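Local atomic coordinates of hypothetical membrane spanning protein (Thermus thermophilus, PDB entry 2VPZ), a protein that probably serves as the quinone-binding, membrane-spanning subunit of a polysulfide reductase complex, passing electrons between the quinone pool and its partner subunits. Residues D43-R48 with L167-A172; I77-S82 with W91-L96; R141-G146 with L192-E197. All coordinates share one frame; numbering follows the deposited sequence.

How the interactions relate
All three contacts belong to one membrane protein made mainly of helices. Along the chain, interaction 2 falls between the two segments of interaction 1 and closes before interaction 3 opens. The segments of interactions 1 and 3 alternate. Their centres are about 39 Å apart, on opposite sides of the chain's centre. The centre of interaction 2 is about 30 Å from each of the others, and none touches another. Interaction 1 joins the start of helix 46-65 to the loop after helix 148-166. Interaction 2 packs a loop on helix 88-107, the next helix after 46-65. Interaction 3 joins the loop before helix 148-166 to the start of helix 196-205. All tie loops into the bundle.

Interaction 1: residues D43-R48 with L167-A172; sequences DAEARR and LKSPWA
Glu45 and Trp171 meet through one hydrogen bond, and this is the close part of the contact. Trp171 NE1 donates to Glu45 OE2 over 3.0 Å, with an N-H...O angle of 154°. The oxygen sits at the edge of the indole, near its plane. Relative to the carboxylate, the nitrogen comes from above the plane, 36° out of it. Trp171 has its CG between the backbone N and the carbonyl carbon (chi1 53°), a crowded position that starts the indole toward the Glu45 carboxylate. Ser169 CB lies 3.4 Å above one face of the Trp171 ring, offset toward its rim. Ser169 OG approaches Glu45 OE2 to 3.5 Å, but its hydrogen bond is with Tyr49 OH.

The second carboxylate oxygen is also held. Glu45 OE1 forms a salt bridge of 2.8 Å with Arg48 NH1. Glu45 therefore has the indole on one oxygen and the guanidinium on the other, which fixes the turn of the carboxylate and would be expected to favour its charged form. The backbone of Glu45 is held too: Glu45 N donates to Asp43 OD1 over 2.8 Å, a capping bond in the type I turn before the helix.

The outer side is looser. Arg48 NH2 only brushes Leu167 CB, at 4.0 Å, and its hydrogen bond goes to Tyr52 OH. Pro170, on the exposed side, comes near Glu45 OE2 only with CD. The Schellman motif at Lys168 ends helix 148-166 and turns the chain into the loop.

The contact lies at the surface, away from the known quinone sites. It joins the start of helix 46-65 to the loop between helices 148-166 and 175-189. Trp171 also touches Leu38 of helix 16-41 and Ala164 of helix 148-166.

Interaction 2: residues I77-S82 with W91-L96; sequences IWLFLS and WGAWGL
Phe80 and Trp94 form an edge-to-face aromatic pair between a loop and helix 88-107, a predicted transmembrane helix. Phe80 CD2 lies 3.7 Å above the indole plane of Trp94, offset toward the rim. The planes stand at 64°, and the Phe80 and Trp94 five-membered ring centroids are 5.1 Å apart. Trp94 has CG anti to the carbonyl carbon, beside the backbone N (chi1 -77°), from where the indole reaches the loop.

One hydrogen bond joins the segments. Trp94 NE1 donates to Leu79 O over 3.0 Å, somewhat bent at 144°. An alanine in place of Trp94 would probably leave Leu79 O without this donor and let the Phe80 ring turn more freely. Ser82 O accepts from Trp90 NE1.

Apolar packing completes the contact. Leu79 CG rests on Ala93 CB at 3.7 Å, and Phe80 CZ lies 4.1 Å from the same methyl. Leu79 also packs on an apolar side chain of another protein chain. The Ala93 side chain is about 7 Å from that of Tyr130, which binds menaquinone in another structure, so the contact probably lies near the quinone site. At the edge of the Phe80 ring, in its plane, Ala93 O lies 3.6 Å from Phe80 CE2.

Interaction 3: residues R141-G146 with L192-E197; sequences RPLWNG and LTLPPE
Leu143 and Leu194 each carry CG anti to the carbonyl carbon, beside the backbone N (chi1 -55° and -61°). The two side chains cross at about a right angle, and Leu143 CD2 meets Leu194 CD1 at 3.9 Å. Leu143 CB points away from the other segment, but the side-chain end comes back to it. The other methyl of Leu194, CD2, packs against the backbone, 3.4 Å from Pro142 O.

Pro142 and Leu143 are the middle residues of a type I beta turn from Arg141 to Trp144. Trp144 then centres an inverse gamma turn, with a weak bond of 3.0 Å from Asn145 N to Leu143 O. Tyr190 OH is hydrogen-bonded to the same Leu143 O. Asn145 and Thr193 approach too closely in the model, so that pair is doubtful.

The contact joins the loop before helix 148-166 to the one leading into helix 196-205, where Pro195 is the N-cap. Leu143 also packs on Ala198, His201 and Leu202 of that helix. Asn145 and Thr193 both pack on Gly146 of the second subunit, at the interface between the two copies of this protein. Between the leucines the contact is apolar, so it depends on fit and burial.

Interaction 1: residues D43-R48 with L167-A172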
ATOM      1  N   ASP C  43       1.781  64.295 -16.128  1.00 65.02           N
ATOM      2  CA  ASP C  43       1.057  65.051 -15.070  1.00 65.63           C
ATOM      3  C   ASP C  43       2.036  65.606 -13.996  1.00 65.69           C
ATOM      4  O   ASP C  43       3.040  64.949 -13.674  1.00 66.00           O
ATOM      5  CB  ASP C  43      -0.070  64.193 -14.414  1.00 65.24           C
ATOM      6  CG  ASP C  43      -0.817  64.928 -13.275  1.00 65.16           C
ATOM      7  OD1 ASP C  43      -0.211  65.085 -12.188  1.00 65.82           O
ATOM      8  OD2 ASP C  43      -1.989  65.338 -13.473  1.00 63.77           O
ATOM      9  N   ALA C  44       1.750  66.804 -13.473  1.00 65.20           N
ATOM     10  CA  ALA C  44       2.570  67.527 -12.476  1.00 65.08           C
ATOM     11  C   ALA C  44       2.832  66.850 -11.107  1.00 65.41           C
ATOM     12  O   ALA C  44       3.871  67.084 -10.464  1.00 64.50           O
ATOM     13  CB  ALA C  44       1.981  68.963 -12.245  1.00 64.75           C
ATOM     14  N   GLU C  45       1.890  66.017 -10.672  1.00 65.87           N
ATOM     15  CA  GLU C  45       1.957  65.268  -9.405  1.00 66.70           C
ATOM     16  C   GLU C  45       2.938  64.084  -9.441  1.00 66.45           C
ATOM     17  O   GLU C  45       3.139  63.391  -8.442  1.00 66.48           O
ATOM     18  CB  GLU C  45       0.593  64.679  -9.035  1.00 67.24           C
ATOM     19  CG  GLU C  45      -0.605  65.593  -9.054  1.00 68.94           C
ATOM     20  CD  GLU C  45      -1.567  65.250  -7.925  1.00 70.54           C
ATOM     21  OE1 GLU C  45      -1.116  65.341  -6.757  1.00 71.81           O
ATOM     22  OE2 GLU C  45      -2.730  64.881  -8.205  1.00 70.30           O
ATOM     23  N   ALA C  46       3.520  63.836 -10.600  1.00 66.56           N
ATOM     24  CA  ALA C  46       4.420  62.706 -10.751  1.00 67.36           C
ATOM     25  C   ALA C  46       5.658  62.759  -9.844  1.00 67.97           C
ATOM     26  O   ALA C  46       6.234  61.733  -9.495  1.00 68.17           O
ATOM     27  CB  ALA C  46       4.875  62.581 -12.238  1.00 66.67           C
ATOM     28  N   ARG C  47       6.029  63.958  -9.424  1.00 68.49           N
ATOM     29  CA  ARG C  47       7.218  64.173  -8.610  1.00 69.01           C
ATOM     30  C   ARG C  47       7.178  63.772  -7.137  1.00 68.93           C
ATOM     31  O   ARG C  47       8.131  63.192  -6.599  1.00 69.44           O
ATOM     32  CB  ARG C  47       7.679  65.621  -8.764  1.00 70.31           C
ATOM     33  CG  ARG C  47       8.503  65.897 -10.013  1.00 72.11           C
ATOM     34  CD  ARG C  47       9.979  65.645  -9.704  1.00 73.02           C
ATOM     35  NE  ARG C  47      10.458  66.451  -8.578  1.00 72.87           N
ATOM     36  CZ  ARG C  47      11.731  66.624  -8.258  1.00 72.99           C
ATOM     37  NH1 ARG C  47      12.653  66.034  -9.004  1.00 72.42           N
ATOM     38  NH2 ARG C  47      12.095  67.374  -7.221  1.00 73.06           N
ATOM     39  N   ARG C  48       6.080  64.110  -6.486  1.00 68.19           N
ATOM     40  CA  ARG C  48       5.901  63.788  -5.090  1.00 67.44           C
ATOM     41  C   ARG C  48       5.386  62.346  -4.943  1.00 65.80           C
ATOM     42  O   ARG C  48       5.588  61.728  -3.907  1.00 66.18           O
ATOM     43  CB  ARG C  48       4.950  64.774  -4.410  1.00 68.84           C
ATOM     44  CG  ARG C  48       3.526  64.661  -4.890  1.00 70.76           C
ATOM     45  CD  ARG C  48       2.687  65.793  -4.358  1.00 73.19           C
ATOM     46  NE  ARG C  48       1.947  65.436  -3.158  1.00 75.67           N
ATOM     47  CZ  ARG C  48       0.624  65.368  -3.103  1.00 77.25           C
ATOM     48  NH1 ARG C  48      -0.077  65.638  -4.191  1.00 76.89           N
ATOM     49  NH2 ARG C  48       0.016  65.028  -1.974  1.00 77.93           N
ATOM     50  N   LEU C 167      -4.974  61.902   0.408  1.00 60.67           N
ATOM     51  CA  LEU C 167      -4.092  63.019   0.047  1.00 61.68           C
ATOM     52  C   LEU C 167      -4.834  63.964  -0.973  1.00 62.65           C
ATOM     53  O   LEU C 167      -4.245  64.877  -1.565  1.00 62.90           O
ATOM     54  CB  LEU C 167      -2.743  62.502  -0.529  1.00 60.93           C
ATOM     55  CG  LEU C 167      -1.959  61.478   0.328  1.00 60.85           C
ATOM     56  CD1 LEU C 167      -0.556  61.221  -0.254  1.00 60.44           C
ATOM     57  CD2 LEU C 167      -1.841  61.972   1.782  1.00 60.98           C
ATOM     58  N   LYS C 168      -6.135  63.715  -1.151  1.00 63.91           N
ATOM     59  CA  LYS C 168      -7.038  64.482  -2.027  1.00 64.14           C
ATOM     60  C   LYS C 168      -6.771  64.557  -3.553  1.00 63.77           C
ATOM     61  O   LYS C 168      -7.217  65.499  -4.218  1.00 64.81           O
ATOM     62  CB  LYS C 168      -7.273  65.897  -1.435  1.00 65.23           C
ATOM     63  CG  LYS C 168      -8.027  65.965  -0.069  1.00 66.94           C
ATOM     64  CD  LYS C 168      -9.490  65.462  -0.109  1.00 67.90           C
ATOM     65  CE  LYS C 168     -10.068  65.285   1.309  1.00 68.50           C
ATOM     66  NZ  LYS C 168     -11.146  64.244   1.392  1.00 68.99           N
ATOM     67  N   SER C 169      -6.030  63.594  -4.111  1.00 62.78           N
ATOM     68  CA  SER C 169      -5.803  63.570  -5.566  1.00 62.48           C
ATOM     69  C   SER C 169      -7.203  63.220  -6.158  1.00 62.94           C
ATOM     70  O   SER C 169      -7.812  62.207  -5.767  1.00 62.04           O
ATOM     71  CB  SER C 169      -4.723  62.529  -5.964  1.00 61.77           C
ATOM     72  OG  SER C 169      -3.468  62.841  -5.400  1.00 60.89           O
ATOM     73  N   PRO C 170      -7.743  64.067  -7.100  1.00 64.05           N
ATOM     74  CA  PRO C 170      -9.047  63.904  -7.782  1.00 64.11           C
ATOM     75  C   PRO C 170      -9.336  62.608  -8.625  1.00 64.12           C
ATOM     76  O   PRO C 170     -10.477  62.101  -8.644  1.00 63.92           O
ATOM     77  CB  PRO C 170      -9.211  65.204  -8.596  1.00 64.93           C
ATOM     78  CG  PRO C 170      -8.056  66.128  -8.167  1.00 64.17           C
ATOM     79  CD  PRO C 170      -6.973  65.161  -7.713  1.00 64.32           C
ATOM     80  N   TRP C 171      -8.301  62.137  -9.324  1.00 63.57           N
ATOM     81  CA  TRP C 171      -8.250  60.908 -10.174  1.00 63.13           C
ATOM     82  C   TRP C 171      -7.821  59.719  -9.247  1.00 63.68           C
ATOM     83  O   TRP C 171      -6.704  59.619  -8.908  1.00 64.94           O
ATOM     84  CB  TRP C 171      -7.144  61.026 -11.215  1.00 62.41           C
ATOM     85  CG  TRP C 171      -5.789  61.391 -10.545  1.00 61.87           C
ATOM     86  CD1 TRP C 171      -5.241  62.641 -10.448  1.00 62.33           C
ATOM     87  CD2 TRP C 171      -4.892  60.514  -9.787  1.00 62.03           C
ATOM     88  NE1 TRP C 171      -4.094  62.596  -9.686  1.00 63.10           N
ATOM     89  CE2 TRP C 171      -3.864  61.312  -9.268  1.00 62.56           C
ATOM     90  CE3 TRP C 171      -4.881  59.125  -9.487  1.00 61.79           C
ATOM     91  CZ2 TRP C 171      -2.818  60.774  -8.462  1.00 62.59           C
ATOM     92  CZ3 TRP C 171      -3.869  58.588  -8.683  1.00 61.85           C
ATOM     93  CH2 TRP C 171      -2.848  59.418  -8.179  1.00 62.17           C
ATOM     94  N   ALA C 172      -8.707  58.833  -8.833  1.00 62.20           N
ATOM     95  CA  ALA C 172      -8.336  57.731  -7.931  1.00 61.59           C
ATOM     96  C   ALA C 172      -9.594  57.281  -7.158  1.00 60.57           C
ATOM     97  O   ALA C 172      -9.761  56.073  -6.936  1.00 61.16           O
ATOM     98  CB  ALA C 172      -7.197  58.171  -6.922  1.00 59.67           C
TER

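Interaction 2: residues I77-S82 with W91-L96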
ATOM      1  N   ILE C  77      23.438  40.342   1.577  1.00 59.34           N
ATOM      2  CA  ILE C  77      24.223  40.695   0.420  1.00 58.67           C
ATOM      3  C   ILE C  77      24.085  39.581  -0.666  1.00 57.77           C
ATOM      4  O   ILE C  77      24.110  39.895  -1.863  1.00 58.23           O
ATOM      5  CB  ILE C  77      25.737  40.981   0.784  1.00 58.67           C
ATOM      6  CG1 ILE C  77      26.484  41.450  -0.455  1.00 58.76           C
ATOM      7  CG2 ILE C  77      26.399  39.736   1.421  1.00 59.05           C
ATOM      8  CD1 ILE C  77      27.974  41.759  -0.226  1.00 60.90           C
ATOM      9  N   TRP C  78      23.884  38.312  -0.284  1.00 56.52           N
ATOM     10  CA  TRP C  78      23.737  37.190  -1.248  1.00 55.31           C
ATOM     11  C   TRP C  78      22.488  37.224  -2.122  1.00 55.77           C
ATOM     12  O   TRP C  78      22.392  36.573  -3.170  1.00 55.78           O
ATOM     13  CB  TRP C  78      23.872  35.849  -0.527  1.00 55.20           C
ATOM     14  CG  TRP C  78      25.238  35.726   0.058  1.00 54.97           C
ATOM     15  CD1 TRP C  78      25.609  35.934   1.358  1.00 54.52           C
ATOM     16  CD2 TRP C  78      26.457  35.411  -0.652  1.00 55.31           C
ATOM     17  NE1 TRP C  78      26.962  35.763   1.498  1.00 54.18           N
ATOM     18  CE2 TRP C  78      27.509  35.442   0.287  1.00 54.47           C
ATOM     19  CE3 TRP C  78      26.756  35.104  -1.996  1.00 56.54           C
ATOM     20  CZ2 TRP C  78      28.849  35.175  -0.060  1.00 54.51           C
ATOM     21  CZ3 TRP C  78      28.101  34.834  -2.351  1.00 56.20           C
ATOM     22  CH2 TRP C  78      29.125  34.873  -1.374  1.00 54.96           C
ATOM     23  N   LEU C  79      21.524  38.012  -1.674  1.00 56.85           N
ATOM     24  CA  LEU C  79      20.274  38.257  -2.393  1.00 57.61           C
ATOM     25  C   LEU C  79      20.628  38.910  -3.770  1.00 57.50           C
ATOM     26  O   LEU C  79      19.961  38.690  -4.796  1.00 57.88           O
ATOM     27  CB  LEU C  79      19.418  39.234  -1.575  1.00 57.09           C
ATOM     28  CG  LEU C  79      17.918  38.998  -1.348  1.00 57.77           C
ATOM     29  CD1 LEU C  79      17.616  37.490  -1.340  1.00 57.06           C
ATOM     30  CD2 LEU C  79      17.464  39.664  -0.030  1.00 57.89           C
ATOM     31  N   PHE C  80      21.702  39.695  -3.734  1.00 58.27           N
ATOM     32  CA  PHE C  80      22.214  40.494  -4.842  1.00 58.48           C
ATOM     33  C   PHE C  80      23.458  40.037  -5.592  1.00 59.05           C
ATOM     34  O   PHE C  80      23.878  40.682  -6.547  1.00 59.76           O
ATOM     35  CB  PHE C  80      22.373  41.925  -4.340  1.00 57.05           C
ATOM     36  CG  PHE C  80      21.091  42.553  -3.880  1.00 55.99           C
ATOM     37  CD1 PHE C  80      20.878  42.900  -2.537  1.00 55.18           C
ATOM     38  CD2 PHE C  80      20.062  42.743  -4.800  1.00 55.47           C
ATOM     39  CE1 PHE C  80      19.636  43.421  -2.127  1.00 55.27           C
ATOM     40  CE2 PHE C  80      18.821  43.259  -4.419  1.00 55.37           C
ATOM     41  CZ  PHE C  80      18.601  43.600  -3.079  1.00 55.23           C
ATOM     42  N   LEU C  81      24.050  38.931  -5.162  1.00 58.83           N
ATOM     43  CA  LEU C  81      25.236  38.399  -5.839  1.00 58.97           C
ATOM     44  C   LEU C  81      24.930  37.055  -6.516  1.00 59.52           C
ATOM     45  O   LEU C  81      25.842  36.316  -6.855  1.00 59.84           O
ATOM     46  CB  LEU C  81      26.423  38.234  -4.863  1.00 58.33           C
ATOM     47  CG  LEU C  81      26.873  39.424  -3.994  1.00 58.62           C
ATOM     48  CD1 LEU C  81      27.476  38.929  -2.663  1.00 58.53           C
ATOM     49  CD2 LEU C  81      27.868  40.322  -4.740  1.00 58.15           C
ATOM     50  N   SER C  82      23.652  36.722  -6.700  1.00 59.14           N
ATOM     51  CA  SER C  82      23.314  35.462  -7.345  1.00 58.90           C
ATOM     52  C   SER C  82      22.057  35.587  -8.220  1.00 57.89           C
ATOM     53  O   SER C  82      21.360  36.608  -8.216  1.00 58.21           O
ATOM     54  CB  SER C  82      23.174  34.330  -6.307  1.00 60.13           C
ATOM     55  OG  SER C  82      21.986  34.452  -5.555  1.00 62.30           O
ATOM     56  N   TRP C  91      12.827  37.570  -6.871  1.00 48.71           N
ATOM     57  CA  TRP C  91      12.195  38.542  -7.772  1.00 50.24           C
ATOM     58  C   TRP C  91      11.857  39.814  -6.965  1.00 50.74           C
ATOM     59  O   TRP C  91      12.247  40.908  -7.354  1.00 51.84           O
ATOM     60  CB  TRP C  91      10.929  38.004  -8.465  1.00 49.44           C
ATOM     61  CG  TRP C  91      11.258  37.130  -9.652  1.00 51.50           C
ATOM     62  CD1 TRP C  91      11.426  35.772  -9.647  1.00 51.59           C
ATOM     63  CD2 TRP C  91      11.590  37.561 -11.006  1.00 53.03           C
ATOM     64  NE1 TRP C  91      11.838  35.337 -10.885  1.00 52.06           N
ATOM     65  CE2 TRP C  91      11.950  36.402 -11.738  1.00 52.74           C
ATOM     66  CE3 TRP C  91      11.624  38.813 -11.662  1.00 52.29           C
ATOM     67  CZ2 TRP C  91      12.336  36.444 -13.106  1.00 52.43           C
ATOM     68  CZ3 TRP C  91      12.010  38.862 -13.036  1.00 53.15           C
ATOM     69  CH2 TRP C  91      12.360  37.673 -13.732  1.00 52.52           C
ATOM     70  N   GLY C  92      11.182  39.648  -5.828  1.00 50.30           N
ATOM     71  CA  GLY C  92      10.838  40.779  -4.990  1.00 50.96           C
ATOM     72  C   GLY C  92      11.970  41.698  -4.542  1.00 51.50           C
ATOM     73  O   GLY C  92      11.796  42.921  -4.443  1.00 51.81           O
ATOM     74  N   ALA C  93      13.143  41.125  -4.272  1.00 52.69           N
ATOM     75  CA  ALA C  93      14.330  41.881  -3.843  1.00 54.24           C
ATOM     76  C   ALA C  93      14.893  42.763  -4.964  1.00 55.62           C
ATOM     77  O   ALA C  93      15.294  43.920  -4.740  1.00 55.24           O
ATOM     78  CB  ALA C  93      15.441  40.929  -3.308  1.00 53.39           C
ATOM     79  N   TRP C  94      14.917  42.218  -6.171  1.00 56.62           N
ATOM     80  CA  TRP C  94      15.393  42.938  -7.337  1.00 58.05           C
ATOM     81  C   TRP C  94      14.392  44.008  -7.886  1.00 58.27           C
ATOM     82  O   TRP C  94      14.835  45.081  -8.290  1.00 58.05           O
ATOM     83  CB  TRP C  94      15.855  41.929  -8.412  1.00 58.17           C
ATOM     84  CG  TRP C  94      17.229  41.309  -8.093  1.00 59.85           C
ATOM     85  CD1 TRP C  94      17.495  40.223  -7.283  1.00 60.22           C
ATOM     86  CD2 TRP C  94      18.511  41.763  -8.574  1.00 60.76           C
ATOM     87  NE1 TRP C  94      18.853  39.988  -7.241  1.00 60.14           N
ATOM     88  CE2 TRP C  94      19.499  40.914  -8.019  1.00 61.12           C
ATOM     89  CE3 TRP C  94      18.916  42.815  -9.417  1.00 60.28           C
ATOM     90  CZ2 TRP C  94      20.881  41.078  -8.288  1.00 61.27           C
ATOM     91  CZ3 TRP C  94      20.295  42.983  -9.689  1.00 60.61           C
ATOM     92  CH2 TRP C  94      21.255  42.113  -9.118  1.00 61.20           C
ATOM     93  N   GLY C  95      13.075  43.755  -7.845  1.00 58.33           N
ATOM     94  CA  GLY C  95      12.070  44.712  -8.304  1.00 58.41           C
ATOM     95  C   GLY C  95      12.013  46.016  -7.517  1.00 59.30           C
ATOM     96  O   GLY C  95      12.077  47.136  -8.083  1.00 60.60           O
ATOM     97  N   LEU C  96      11.901  45.870  -6.193  1.00 59.32           N
ATOM     98  CA  LEU C  96      11.894  46.980  -5.202  1.00 59.17           C
ATOM     99  C   LEU C  96      13.257  47.741  -5.311  1.00 58.80           C
ATOM    100  O   LEU C  96      13.293  48.942  -5.612  1.00 59.50           O
ATOM    101  CB  LEU C  96      11.688  46.432  -3.757  1.00 58.12           C
ATOM    102  CG  LEU C  96      10.457  45.581  -3.346  1.00 56.95           C
ATOM    103  CD1 LEU C  96      10.784  44.605  -2.175  1.00 56.64           C
ATOM    104  CD2 LEU C  96       9.255  46.483  -2.985  1.00 55.91           C
TER

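Interaction 3: residues R141-G146 with L192-E197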
ATOM      1  N   ARG C 141       0.431  23.716   1.144  1.00 34.51           N
ATOM      2  CA  ARG C 141      -0.445  24.534   2.007  1.00 35.42           C
ATOM      3  C   ARG C 141      -1.804  24.697   1.275  1.00 34.83           C
ATOM      4  O   ARG C 141      -1.917  25.529   0.386  1.00 37.99           O
ATOM      5  CB  ARG C 141       0.198  25.928   2.241  1.00 36.28           C
ATOM      6  CG  ARG C 141       1.687  25.942   2.670  1.00 35.71           C
ATOM      7  CD  ARG C 141       1.869  25.655   4.179  1.00 34.95           C
ATOM      8  NE  ARG C 141       3.254  25.330   4.573  1.00 34.43           N
ATOM      9  CZ  ARG C 141       3.642  24.926   5.784  1.00 34.86           C
ATOM     10  NH1 ARG C 141       2.758  24.783   6.768  1.00 34.95           N
ATOM     11  NH2 ARG C 141       4.923  24.657   6.028  1.00 34.59           N
ATOM     12  N   PRO C 142      -2.855  23.909   1.662  1.00 34.76           N
ATOM     13  CA  PRO C 142      -4.158  24.072   0.997  1.00 34.46           C
ATOM     14  C   PRO C 142      -4.870  25.469   0.876  1.00 35.62           C
ATOM     15  O   PRO C 142      -5.688  25.671  -0.025  1.00 35.14           O
ATOM     16  CB  PRO C 142      -5.091  23.067   1.667  1.00 35.70           C
ATOM     17  CG  PRO C 142      -4.161  22.037   2.316  1.00 35.99           C
ATOM     18  CD  PRO C 142      -2.879  22.826   2.652  1.00 35.94           C
ATOM     19  N   LEU C 143      -4.617  26.405   1.783  1.00 36.15           N
ATOM     20  CA  LEU C 143      -5.282  27.718   1.690  1.00 36.07           C
ATOM     21  C   LEU C 143      -4.602  28.673   0.686  1.00 35.61           C
ATOM     22  O   LEU C 143      -5.237  29.562   0.127  1.00 36.46           O
ATOM     23  CB  LEU C 143      -5.449  28.400   3.083  1.00 34.55           C
ATOM     24  CG  LEU C 143      -6.173  27.573   4.172  1.00 34.03           C
ATOM     25  CD1 LEU C 143      -6.617  28.466   5.357  1.00 35.00           C
ATOM     26  CD2 LEU C 143      -7.380  26.848   3.558  1.00 32.00           C
ATOM     27  N   TRP C 144      -3.309  28.475   0.427  1.00 35.64           N
ATOM     28  CA  TRP C 144      -2.586  29.334  -0.519  1.00 36.19           C
ATOM     29  C   TRP C 144      -2.686  28.874  -1.949  1.00 35.99           C
ATOM     30  O   TRP C 144      -1.673  28.602  -2.605  1.00 36.05           O
ATOM     31  CB  TRP C 144      -1.117  29.447  -0.097  1.00 36.30           C
ATOM     32  CG  TRP C 144      -0.997  30.234   1.157  1.00 36.55           C
ATOM     33  CD1 TRP C 144      -1.956  31.061   1.705  1.00 36.04           C
ATOM     34  CD2 TRP C 144       0.128  30.309   2.039  1.00 36.51           C
ATOM     35  NE1 TRP C 144      -1.486  31.635   2.858  1.00 37.39           N
ATOM     36  CE2 TRP C 144      -0.209  31.198   3.084  1.00 37.25           C
ATOM     37  CE3 TRP C 144       1.409  29.720   2.037  1.00 36.69           C
ATOM     38  CZ2 TRP C 144       0.692  31.502   4.148  1.00 38.19           C
ATOM     39  CZ3 TRP C 144       2.309  30.017   3.081  1.00 35.86           C
ATOM     40  CH2 TRP C 144       1.945  30.905   4.115  1.00 37.20           C
ATOM     41  N   ASN C 145      -3.905  28.800  -2.458  1.00 36.16           N
ATOM     42  CA  ASN C 145      -4.099  28.338  -3.826  1.00 35.88           C
ATOM     43  C   ASN C 145      -3.890  29.462  -4.864  1.00 36.47           C
ATOM     44  O   ASN C 145      -3.489  30.586  -4.516  1.00 35.63           O
ATOM     45  CB  ASN C 145      -5.485  27.652  -3.976  1.00 33.65           C
ATOM     46  CG  ASN C 145      -6.655  28.631  -4.014  1.00 32.83           C
ATOM     47  OD1 ASN C 145      -7.825  28.238  -4.025  1.00 29.93           O
ATOM     48  ND2 ASN C 145      -6.333  29.927  -4.038  1.00 31.82           N
ATOM     49  N   GLY C 146      -4.135  29.115  -6.124  1.00 36.10           N
ATOM     50  CA  GLY C 146      -3.977  30.044  -7.230  1.00 37.37           C
ATOM     51  C   GLY C 146      -4.545  31.453  -7.096  1.00 36.80           C
ATOM     52  O   GLY C 146      -3.910  32.394  -7.549  1.00 39.15           O
ATOM     53  N   LEU C 192     -15.155  29.327  -1.479  1.00 43.17           N
ATOM     54  CA  LEU C 192     -15.925  28.393  -2.336  1.00 43.30           C
ATOM     55  C   LEU C 192     -15.038  27.650  -3.345  1.00 43.20           C
ATOM     56  O   LEU C 192     -15.462  26.714  -4.045  1.00 43.29           O
ATOM     57  CB  LEU C 192     -17.057  29.152  -3.077  1.00 43.32           C
ATOM     58  CG  LEU C 192     -18.166  29.856  -2.269  1.00 43.65           C
ATOM     59  CD1 LEU C 192     -19.203  30.538  -3.206  1.00 42.09           C
ATOM     60  CD2 LEU C 192     -18.864  28.838  -1.332  1.00 42.35           C
ATOM     61  N   THR C 193     -13.788  28.083  -3.379  1.00 42.79           N
ATOM     62  CA  THR C 193     -12.753  27.565  -4.248  1.00 42.57           C
ATOM     63  C   THR C 193     -11.874  26.529  -3.497  1.00 43.42           C
ATOM     64  O   THR C 193     -10.963  25.920  -4.080  1.00 44.56           O
ATOM     65  CB  THR C 193     -11.881  28.786  -4.738  1.00 42.91           C
ATOM     66  OG1 THR C 193     -11.879  28.854  -6.163  1.00 44.51           O
ATOM     67  CG2 THR C 193     -10.457  28.733  -4.162  1.00 40.33           C
ATOM     68  N   LEU C 194     -12.173  26.269  -2.236  1.00 42.34           N
ATOM     69  CA  LEU C 194     -11.377  25.355  -1.414  1.00 42.01           C
ATOM     70  C   LEU C 194     -11.957  23.972  -1.152  1.00 43.03           C
ATOM     71  O   LEU C 194     -13.181  23.780  -1.267  1.00 42.92           O
ATOM     72  CB  LEU C 194     -11.051  26.010  -0.036  1.00 39.11           C
ATOM     73  CG  LEU C 194     -10.225  27.321   0.035  1.00 38.77           C
ATOM     74  CD1 LEU C 194     -10.349  28.052   1.386  1.00 37.63           C
ATOM     75  CD2 LEU C 194      -8.753  27.019  -0.262  1.00 37.71           C
ATOM     76  N   PRO C 195     -11.081  22.944  -0.906  1.00 43.20           N
ATOM     77  CA  PRO C 195     -11.622  21.598  -0.646  1.00 42.99           C
ATOM     78  C   PRO C 195     -12.401  21.814   0.710  1.00 43.60           C
ATOM     79  O   PRO C 195     -11.998  22.658   1.533  1.00 44.01           O
ATOM     80  CB  PRO C 195     -10.372  20.743  -0.393  1.00 43.15           C
ATOM     81  CG  PRO C 195      -9.249  21.433  -1.139  1.00 43.51           C
ATOM     82  CD  PRO C 195      -9.658  22.902  -1.294  1.00 42.54           C
ATOM     83  N   PRO C 196     -13.500  21.062   0.955  1.00 44.47           N
ATOM     84  CA  PRO C 196     -14.297  21.151   2.186  1.00 45.57           C
ATOM     85  C   PRO C 196     -13.565  21.369   3.544  1.00 46.73           C
ATOM     86  O   PRO C 196     -13.909  22.278   4.321  1.00 48.38           O
ATOM     87  CB  PRO C 196     -15.105  19.855   2.177  1.00 46.13           C
ATOM     88  CG  PRO C 196     -15.271  19.516   0.711  1.00 44.69           C
ATOM     89  CD  PRO C 196     -13.961  19.987   0.063  1.00 44.33           C
ATOM     90  N   GLU C 197     -12.590  20.515   3.830  1.00 47.85           N
ATOM     91  CA  GLU C 197     -11.779  20.526   5.067  1.00 49.12           C
ATOM     92  C   GLU C 197     -10.929  21.813   5.260  1.00 48.86           C
ATOM     93  O   GLU C 197     -10.703  22.259   6.403  1.00 48.78           O
ATOM     94  CB  GLU C 197     -10.881  19.275   5.119  1.00 51.15           C
ATOM     95  CG  GLU C 197     -11.356  18.068   4.267  1.00 55.53           C
ATOM     96  CD  GLU C 197     -11.157  18.260   2.745  1.00 57.62           C
ATOM     97  OE1 GLU C 197     -10.019  18.607   2.339  1.00 58.90           O
ATOM     98  OE2 GLU C 197     -12.132  18.047   1.977  1.00 57.67           O
TER